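Local coordinates for TRAP solute Binding Protein (Uncultured marine bacterium, PDB 5I7I) that binds aromatic acids such as 3-hydroxybenzoate as the solute-binding protein of a TRAP transport system, to which it probably delivers them, at residues A112-T117 and I336-D340. Numbering follows the deposited sequence.
Sequences ASAEAT and ISKYD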
loop_
_atom_site.group_PDB
_atom_site.type_symbol
_atom_site.label_atom_id
_atom_site.label_comp_id
_atom_site.label_asym_id
_atom_site.label_seq_id
_atom_site.Cartn_x
_atom_site.Cartn_y
_atom_site.Cartn_z
ATOM N N ALA A 112 -0.369 -8.057 9.776
ATOM C CA ALA A 112 -0.029 -9.468 9.626
ATOM C C ALA A 112 0.257 -9.709 8.143
ATOM O O ALA A 112 0.765 -8.813 7.461
ATOM C CB ALA A 112 -1.166 -10.339 10.158
ATOM N N SER A 113 -0.079 -10.881 7.617
ATOM C CA SER A 113 0.055 -11.095 6.182
ATOM C C SER A 113 -0.780 -10.068 5.412
ATOM O O SER A 113 -1.750 -9.500 5.926
ATOM C CB SER A 113 -0.436 -12.492 5.818
ATOM O OG SER A 113 -1.828 -12.583 6.039
ATOM N N ALA A 114 -0.421 -9.850 4.147
ATOM C CA ALA A 114 -1.282 -9.010 3.317
ATOM C C ALA A 114 -2.657 -9.636 3.146
ATOM O O ALA A 114 -3.658 -8.919 3.081
ATOM C CB ALA A 114 -0.650 -8.743 1.953
ATOM N N GLU A 115 -2.736 -10.962 3.117
ATOM C CA GLU A 115 -4.029 -11.626 2.994
ATOM C C GLU A 115 -4.946 -11.259 4.159
ATOM O O GLU A 115 -6.118 -10.916 3.955
ATOM C CB GLU A 115 -3.807 -13.132 2.952
ATOM C CG GLU A 115 -5.078 -13.964 3.010
ATOM C CD GLU A 115 -4.820 -15.469 2.918
ATOM O OE1 GLU A 115 -3.651 -15.906 2.886
ATOM O OE2 GLU A 115 -5.821 -16.227 2.855
ATOM N N ALA A 116 -4.428 -11.347 5.391
ATOM C CA ALA A 116 -5.261 -11.045 6.552
ATOM C C ALA A 116 -5.534 -9.557 6.643
ATOM O O ALA A 116 -6.669 -9.134 6.917
ATOM C CB ALA A 116 -4.566 -11.528 7.829
ATOM N N THR A 117 -4.503 -8.744 6.428
ATOM C CA THR A 117 -4.631 -7.314 6.647
ATOM C C THR A 117 -5.493 -6.677 5.568
ATOM O O THR A 117 -6.200 -5.701 5.834
ATOM C CB THR A 117 -3.236 -6.679 6.745
ATOM O OG1 THR A 117 -2.425 -7.418 7.677
ATOM C CG2 THR A 117 -3.339 -5.262 7.275
ATOM N N ILE A 336 -7.740 -7.552 11.810
ATOM C CA ILE A 336 -6.533 -8.229 11.353
ATOM C C ILE A 336 -6.447 -9.620 11.968
ATOM O O ILE A 336 -6.181 -10.608 11.278
ATOM C CB ILE A 336 -5.292 -7.374 11.652
ATOM C CG1 ILE A 336 -5.320 -6.113 10.787
ATOM C CG2 ILE A 336 -3.999 -8.150 11.432
ATOM C CD1 ILE A 336 -4.345 -5.049 11.193
ATOM N N SER A 337 -6.692 -9.726 13.274
ATOM C CA SER A 337 -6.590 -11.048 13.887
ATOM C C SER A 337 -7.731 -11.958 13.446
ATOM O O SER A 337 -7.525 -13.165 13.276
ATOM C CB SER A 337 -6.462 -10.959 15.408
ATOM O OG SER A 337 -7.638 -10.490 16.042
ATOM N N LYS A 338 -8.911 -11.397 13.185
ATOM C CA LYS A 338 -10.036 -12.199 12.711
ATOM C C LYS A 338 -9.675 -12.919 11.424
ATOM O O LYS A 338 -10.002 -14.096 11.249
ATOM C CB LYS A 338 -11.226 -11.270 12.482
ATOM C CG LYS A 338 -12.360 -11.831 11.641
ATOM C CD LYS A 338 -13.353 -10.702 11.290
ATOM C CE LYS A 338 -14.502 -11.193 10.505
ATOM N NZ LYS A 338 -15.593 -10.217 10.592
ATOM N N TYR A 339 -8.986 -12.232 10.527
ATOM C CA TYR A 339 -8.661 -12.779 9.226
ATOM C C TYR A 339 -7.314 -13.486 9.182
ATOM O O TYR A 339 -6.937 -13.999 8.132
ATOM C CB TYR A 339 -8.736 -11.672 8.167
ATOM C CG TYR A 339 -10.144 -11.227 7.872
ATOM C CD1 TYR A 339 -11.021 -12.066 7.206
ATOM C CD2 TYR A 339 -10.596 -9.973 8.243
ATOM C CE1 TYR A 339 -12.303 -11.675 6.920
ATOM C CE2 TYR A 339 -11.874 -9.573 7.976
ATOM C CZ TYR A 339 -12.730 -10.425 7.307
ATOM O OH TYR A 339 -14.031 -10.029 7.018
ATOM N N ASP A 340 -6.602 -13.570 10.300
ATOM C CA ASP A 340 -5.253 -14.131 10.333
ATOM C C ASP A 340 -5.330 -15.647 10.464
ATOM O O ASP A 340 -5.183 -16.228 11.542
ATOM C CB ASP A 340 -4.487 -13.519 11.488
ATOM C CG ASP A 340 -3.080 -14.013 11.566
ATOM O OD1 ASP A 340 -2.553 -14.424 10.516
ATOM O OD2 ASP A 340 -2.513 -13.978 12.674
HETATM O O HOH W 1 -0.178 -13.489 9.105
#
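Tyr339 meets Ala116 through its CB methylene, 3.5 Å from Ala116 O, which stands oblique to the ring, while the aliphatic CD of Lys338 covers one face near the rim. The phenol OH leads away to Glu123, which also pairs with Lys338. Ala116 suits the centre because a lone methyl lets the helices come close; its CB sits 3.4 Å from Tyr339 O and also packs against the Asp340 backbone. One turn earlier on the same helix, Ile336 sends CG2, anti to its backbone N, to Ala112 CB at 3.8 Å, and lays CG1 and CD1 alongside Thr117 CG2 at 4.1 Å. Thr117 is two-sided: its OG1 donates to Ser113 O from above the carbonyl plane (2.8 Å) and weakly accepts from Ala112 N. A valine in its place would probably leave Ser113 O with just the backbone N-H of these two donors and Ala112 N without its weak acceptor. Ser113 N-caps helix 114-126, its OG accepting from Ala116 N (3.0 Å, 164°). One water joins Ser113 N to Asp340 OD1. Thus, with Thr117 about 13 Å from the bound 3-hydroxybenzoate, Ala112, Ala116 and branched Ile336 pack two helix ends by van der Waals contact, with polar linkage through water.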